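Dihydroorotase (Saccharomyces cerevisiae S288C, PDB 6L0A) catalyses the reversible, zinc-dependent interconversion of N-carbamoyl-L-aspartate and dihydroorotate, the third step of de novo pyrimidine biosynthesis. Local coordinates at residues V243-V247 / V290-A296; L76-P82 / F120-F124. All blocks are in the same frame, centred on the assembly; numbering follows the deposited sequence.

Contact 1. Residues V243-V247 / V290-A296; sequences VKAAV and VFEEQNA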
loop_
_atom_site.group_PDB
_atom_site.type_symbol
_atom_site.label_atom_id
_atom_site.label_comp_id
_atom_site.label_asym_id
_atom_site.label_seq_id
_atom_site.Cartn_x
_atom_site.Cartn_y
_atom_site.Cartn_z
ATOM N N VAL C 243 2.540 13.827 -14.302
ATOM C CA VAL C 243 2.637 13.671 -15.750
ATOM C C VAL C 243 2.615 15.036 -16.427
ATOM O O VAL C 243 3.390 15.288 -17.359
ATOM C CB VAL C 243 1.524 12.738 -16.266
ATOM C CG1 VAL C 243 1.411 12.828 -17.775
ATOM C CG2 VAL C 243 1.821 11.286 -15.857
ATOM N N LYS C 244 1.777 15.960 -15.933
ATOM C CA LYS C 244 1.725 17.298 -16.521
ATOM C C LYS C 244 3.038 18.044 -16.312
ATOM O O LYS C 244 3.493 18.776 -17.201
ATOM C CB LYS C 244 0.556 18.104 -15.942
ATOM C CG LYS C 244 -0.775 17.887 -16.671
ATOM C CD LYS C 244 -1.758 19.044 -16.438
ATOM C CE LYS C 244 -1.994 19.849 -17.716
ATOM N NZ LYS C 244 -2.853 19.133 -18.710
ATOM N N ALA C 245 3.654 17.882 -15.138
ATOM C CA ALA C 245 4.963 18.487 -14.909
ATOM C C ALA C 245 6.010 17.888 -15.837
ATOM O O ALA C 245 6.837 18.616 -16.403
ATOM C CB ALA C 245 5.377 18.317 -13.441
ATOM N N ALA C 246 5.978 16.566 -16.032
ATOM C CA ALA C 246 7.037 15.909 -16.794
ATOM C C ALA C 246 7.035 16.348 -18.252
ATOM O O ALA C 246 8.097 16.440 -18.884
ATOM C CB ALA C 246 6.896 14.395 -16.710
ATOM N N VAL C 247 5.853 16.596 -18.815
ATOM C CA VAL C 247 5.756 17.027 -20.205
ATOM C C VAL C 247 5.632 18.542 -20.324
ATOM O O VAL C 247 5.331 19.052 -21.406
ATOM C CB VAL C 247 4.593 16.317 -20.919
ATOM C CG1 VAL C 247 4.812 14.811 -20.911
ATOM C CG2 VAL C 247 3.270 16.674 -20.264
ATOM N N VAL C 290 5.051 7.628 -22.074
ATOM C CA VAL C 290 4.261 8.690 -21.460
ATOM C C VAL C 290 4.161 9.893 -22.383
ATOM O O VAL C 290 3.079 10.464 -22.575
ATOM C CB VAL C 290 4.869 9.077 -20.102
ATOM C CG1 VAL C 290 4.093 10.243 -19.483
ATOM C CG2 VAL C 290 4.893 7.861 -19.196
ATOM N N PHE C 291 5.290 10.310 -22.962
ATOM C CA PHE C 291 5.271 11.503 -23.798
ATOM C C PHE C 291 4.468 11.277 -25.076
ATOM O O PHE C 291 3.808 12.200 -25.561
ATOM C CB PHE C 291 6.701 11.934 -24.116
ATOM C CG PHE C 291 7.361 12.720 -23.004
ATOM C CD1 PHE C 291 7.719 12.102 -21.813
ATOM C CD2 PHE C 291 7.624 14.072 -23.156
ATOM C CE1 PHE C 291 8.334 12.820 -20.796
ATOM C CE2 PHE C 291 8.233 14.802 -22.142
ATOM C CZ PHE C 291 8.590 14.166 -20.955
ATOM N N GLU C 292 4.479 10.057 -25.603
ATOM C CA GLU C 292 3.632 9.741 -26.751
ATOM C C GLU C 292 2.159 9.826 -26.379
ATOM O O GLU C 292 1.368 10.497 -27.056
ATOM C CB GLU C 292 3.968 8.351 -27.281
ATOM C CG GLU C 292 2.941 7.834 -28.279
ATOM C CD GLU C 292 3.550 6.942 -29.327
ATOM O OE1 GLU C 292 4.097 5.881 -28.957
ATOM O OE2 GLU C 292 3.485 7.304 -30.522
ATOM N N GLU C 293 1.773 9.157 -25.289
ATOM C CA GLU C 293 0.381 9.186 -24.860
ATOM C C GLU C 293 -0.077 10.604 -24.534
ATOM O O GLU C 293 -1.261 10.929 -24.700
ATOM C CB GLU C 293 0.194 8.243 -23.663
ATOM C CG GLU C 293 0.447 6.765 -24.012
ATOM C CD GLU C 293 0.384 5.833 -22.809
ATOM O OE1 GLU C 293 0.198 6.331 -21.680
ATOM O OE2 GLU C 293 0.541 4.599 -22.993
ATOM N N GLN C 294 0.837 11.473 -24.112
ATOM C CA GLN C 294 0.491 12.852 -23.804
ATOM C C GLN C 294 0.603 13.780 -25.005
ATOM O O GLN C 294 0.345 14.982 -24.862
ATOM C CB GLN C 294 1.373 13.395 -22.673
ATOM C CG GLN C 294 1.186 12.666 -21.352
ATOM C CD GLN C 294 -0.265 12.581 -20.940
ATOM O OE1 GLN C 294 -0.937 13.602 -20.783
ATOM N NE2 GLN C 294 -0.757 11.363 -20.757
ATOM N N ASN C 295 0.985 13.260 -26.168
ATOM C CA ASN C 295 1.141 14.079 -27.369
ATOM C C ASN C 295 2.131 15.207 -27.127
ATOM O O ASN C 295 1.902 16.365 -27.478
ATOM C CB ASN C 295 -0.206 14.610 -27.843
ATOM C CG ASN C 295 -1.132 13.512 -28.181
ATOM O OD1 ASN C 295 -2.326 13.557 -27.880
ATOM N ND2 ASN C 295 -0.591 12.464 -28.791
ATOM N N ALA C 296 3.254 14.846 -26.518
ATOM C CA ALA C 296 4.255 15.838 -26.164
ATOM C C ALA C 296 5.665 15.347 -26.474
ATOM O O ALA C 296 6.621 15.740 -25.797
ATOM C CB ALA C 296 4.135 16.218 -24.688
#
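The C-terminal turns of helices 236-246 and 283-293 meet with their axes steeply inclined. Helical geometry is lost at Val247, although Val247 N still bonds to Val243 O (3.1 Å). Helix 283-293 ends in a Schellman motif: Asn295 has positive phi (57°), with Ala296 N bonded to Phe291 O (2.9 Å) and Asn295 N to Glu292 O (2.9 Å). The backbones draw closer toward these ends, from 7.7 Å between the CA atoms of Val243 and Val290 to 6.3 Å between those of Val247 and Ala296. The interface is essentially apolar and buries 301 Å². Val247 contributes most, 83 Å²: its CG1 sits 3.6 Å from the centroid of the Phe291 ring and 11° off the ring normal, a CH-pi contact, while its CB meets Ala296 CB at 3.8 Å. Val243 CG1 packs against Val290 CG1 (4.1 Å) and against the aliphatic part of Gln294, reaching its CG at 3.6 Å. Although the CA-to-CB bond of Phe291 points sideways, the ring reaches across, bringing CZ within 3.1 Å of Ala246 O. Beyond the pair, Val247 O accepts a hydrogen bond from Asn299 ND2, and Leu214 touches both Val243 and Val290. In the TIM-barrel fold of the amidohydrolase superfamily the contact thus joins two helix C-termini, with helix 300-312 alongside, where Phe303 meets both Ala246 and the Phe291 ring and so joins three helices.

Contact 2. Residues L76-P82 / F120-F124; sequences LSKDLTP and FYPIF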
loop_
_atom_site.group_PDB
_atom_site.type_symbol
_atom_site.label_atom_id
_atom_site.label_comp_id
_atom_site.label_asym_id
_atom_site.label_seq_id
_atom_site.Cartn_x
_atom_site.Cartn_y
_atom_site.Cartn_z
ATOM N N LEU C 76 24.812 11.738 2.862
ATOM C CA LEU C 76 24.865 12.736 3.937
ATOM C C LEU C 76 24.840 12.015 5.283
ATOM O O LEU C 76 23.792 11.546 5.736
ATOM C CB LEU C 76 23.717 13.735 3.812
ATOM C CG LEU C 76 23.792 14.952 4.765
ATOM C CD1 LEU C 76 25.005 15.790 4.443
ATOM C CD2 LEU C 76 22.542 15.824 4.682
ATOM N N SER C 77 25.991 11.926 5.942
ATOM C CA SER C 77 26.084 11.119 7.153
ATOM C C SER C 77 26.761 11.895 8.271
ATOM O O SER C 77 27.377 12.940 8.052
ATOM C CB SER C 77 26.834 9.799 6.913
ATOM O OG SER C 77 28.222 9.924 7.146
ATOM N N LYS C 78 26.607 11.357 9.481
ATOM C CA LYS C 78 27.263 11.930 10.653
ATOM C C LYS C 78 28.762 12.092 10.474
ATOM O O LYS C 78 29.344 13.003 11.074
ATOM C CB LYS C 78 27.022 11.006 11.863
ATOM C CG LYS C 78 25.619 10.974 12.412
ATOM C CD LYS C 78 25.566 9.963 13.546
ATOM C CE LYS C 78 24.772 8.757 13.130
ATOM N NZ LYS C 78 23.425 9.194 12.687
ATOM N N ASP C 79 29.377 11.261 9.630
ATOM C CA ASP C 79 30.822 11.214 9.497
ATOM C C ASP C 79 31.368 12.276 8.550
ATOM O O ASP C 79 32.566 12.575 8.597
ATOM C CB ASP C 79 31.243 9.822 9.021
ATOM C CG ASP C 79 30.780 8.720 9.967
ATOM O OD1 ASP C 79 30.669 8.986 11.185
ATOM O OD2 ASP C 79 30.497 7.600 9.492
ATOM N N LEU C 80 30.517 12.864 7.713
ATOM C CA LEU C 80 30.972 13.851 6.742
ATOM C C LEU C 80 31.484 15.113 7.436
ATOM O O LEU C 80 30.965 15.534 8.477
ATOM C CB LEU C 80 29.825 14.204 5.794
ATOM C CG LEU C 80 29.856 13.678 4.365
ATOM C CD1 LEU C 80 30.165 12.187 4.335
ATOM C CD2 LEU C 80 28.512 13.961 3.700
ATOM N N THR C 81 32.523 15.714 6.855
ATOM C CA THR C 81 33.085 16.950 7.379
ATOM C C THR C 81 33.271 17.944 6.245
ATOM O O THR C 81 33.503 17.546 5.098
ATOM C CB THR C 81 34.436 16.730 8.085
ATOM O OG1 THR C 81 35.449 16.434 7.114
ATOM C CG2 THR C 81 34.334 15.587 9.101
ATOM N N PRO C 82 33.170 19.246 6.539
ATOM C CA PRO C 82 33.359 20.257 5.481
ATOM C C PRO C 82 34.677 20.134 4.741
ATOM O O PRO C 82 34.733 20.376 3.529
ATOM C CB PRO C 82 33.259 21.586 6.246
ATOM C CG PRO C 82 32.420 21.272 7.445
ATOM C CD PRO C 82 32.752 19.848 7.821
ATOM N N PHE C 120 24.015 19.880 10.076
ATOM C CA PHE C 120 24.685 19.724 8.795
ATOM C C PHE C 120 24.895 21.047 8.075
ATOM O O PHE C 120 25.399 21.052 6.955
ATOM C CB PHE C 120 23.897 18.735 7.909
ATOM C CG PHE C 120 23.861 17.349 8.479
ATOM C CD1 PHE C 120 24.889 16.454 8.223
ATOM C CD2 PHE C 120 22.841 16.966 9.339
ATOM C CE1 PHE C 120 24.881 15.193 8.781
ATOM C CE2 PHE C 120 22.830 15.702 9.902
ATOM C CZ PHE C 120 23.848 14.815 9.622
ATOM N N TYR C 121 24.539 22.175 8.691
ATOM C CA TYR C 121 24.729 23.456 8.014
ATOM C C TYR C 121 26.187 23.719 7.631
ATOM O O TYR C 121 26.415 24.285 6.548
ATOM C CB TYR C 121 24.149 24.589 8.876
ATOM C CG TYR C 121 22.712 24.911 8.509
ATOM C CD1 TYR C 121 21.807 23.895 8.226
ATOM C CD2 TYR C 121 22.268 26.225 8.425
ATOM C CE1 TYR C 121 20.492 24.175 7.868
ATOM C CE2 TYR C 121 20.958 26.521 8.073
ATOM C CZ TYR C 121 20.072 25.487 7.793
ATOM O OH TYR C 121 18.765 25.766 7.447
ATOM N N PRO C 122 27.195 23.336 8.421
ATOM C CA PRO C 122 28.578 23.457 7.916
ATOM C C PRO C 122 28.836 22.660 6.642
ATOM O O PRO C 122 29.590 23.120 5.773
ATOM C CB PRO C 122 29.418 22.949 9.093
ATOM C CG PRO C 122 28.598 23.284 10.288
ATOM C CD PRO C 122 27.173 23.007 9.859
ATOM N N ILE C 123 28.220 21.480 6.502
ATOM C CA ILE C 123 28.330 20.723 5.254
ATOM C C ILE C 123 27.708 21.502 4.104
ATOM O O ILE C 123 28.308 21.651 3.034
ATOM C CB ILE C 123 27.676 19.339 5.401
ATOM C CG1 ILE C 123 28.290 18.547 6.565
ATOM C CG2 ILE C 123 27.771 18.556 4.069
ATOM C CD1 ILE C 123 29.745 18.182 6.361
ATOM N N PHE C 124 26.479 21.995 4.298
ATOM C CA PHE C 124 25.794 22.708 3.220
ATOM C C PHE C 124 26.542 23.976 2.821
ATOM O O PHE C 124 26.555 24.346 1.638
ATOM C CB PHE C 124 24.360 23.055 3.633
ATOM C CG PHE C 124 23.526 21.862 4.007
ATOM C CD1 PHE C 124 23.786 20.614 3.460
ATOM C CD2 PHE C 124 22.483 21.984 4.909
ATOM C CE1 PHE C 124 23.010 19.510 3.796
ATOM C CE2 PHE C 124 21.705 20.870 5.266
ATOM C CZ PHE C 124 21.969 19.640 4.704
#
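In the TIM-barrel fold of the amidohydrolase superfamily, a capped turn packs against the start of helix 121-130. Ser77 to Leu80 form a type I beta turn, with Leu80 N bonded to Ser77 O (3.2 Å); Ser77 OG accepts from Asp79 N (3.0 Å), making an ST turn. Thr81 is the N-cap of the helix that follows, its OG1 accepting a weak hydrogen bond from Leu84 N. The other partner begins with Phe120, whose O accepts from Phe124 N (3.0 Å). Between the segments the contact is mainly apolar and buries 384 Å². Leu76 inserts among three side chains: CD1 lies 3.8 Å from Phe120 CD1 and 3.9 Å from Ile123 CG2, while CD2 lies over a face of the Phe120 ring and at the edge of the Phe124 ring, 3.8 Å from Phe124 CE1. The Phe120 edge faces the turn backbone, with CE1 3.4 Å from Ser77 O. Ile123, burying 82 Å², extends CD1 to Leu80 O (3.6 Å), Thr81 C (3.5 Å) and Pro82 CD (3.7 Å). Pro82 CG also meets Pro122 CB at 3.8 Å, where the CA atoms of Pro82 and Ile123 come within 5.1 Å. The contact lays the loop between strand 69-71 and helix 82-90, with Pro82 at the start of that helix, on the first turn of helix 121-130; helix 156-170 adjoins the latter, Leu167 touching Tyr121 and Phe124.

Overall arrangement
Contacts 1 and 2 lie on opposite sides of the chain's centre, their centres 38 Å apart and their nearest atoms about 25 Å apart. Along the sequence contact 2 closes before contact 1 opens. The dinuclear zinc site is separate from both. In contact 2 the side chain of Leu76 is about 13 Å from a zinc ion, about 14 Å from the bound malate and about 10 Å from the side chain of the zinc ligand His137. In contact 1 the side chain of Ala246 is about 12 Å from that of His180, another zinc ligand. Contact 1 joins two helix ends, contact 2 a loop with a helix start; the cited residues do not touch these groups.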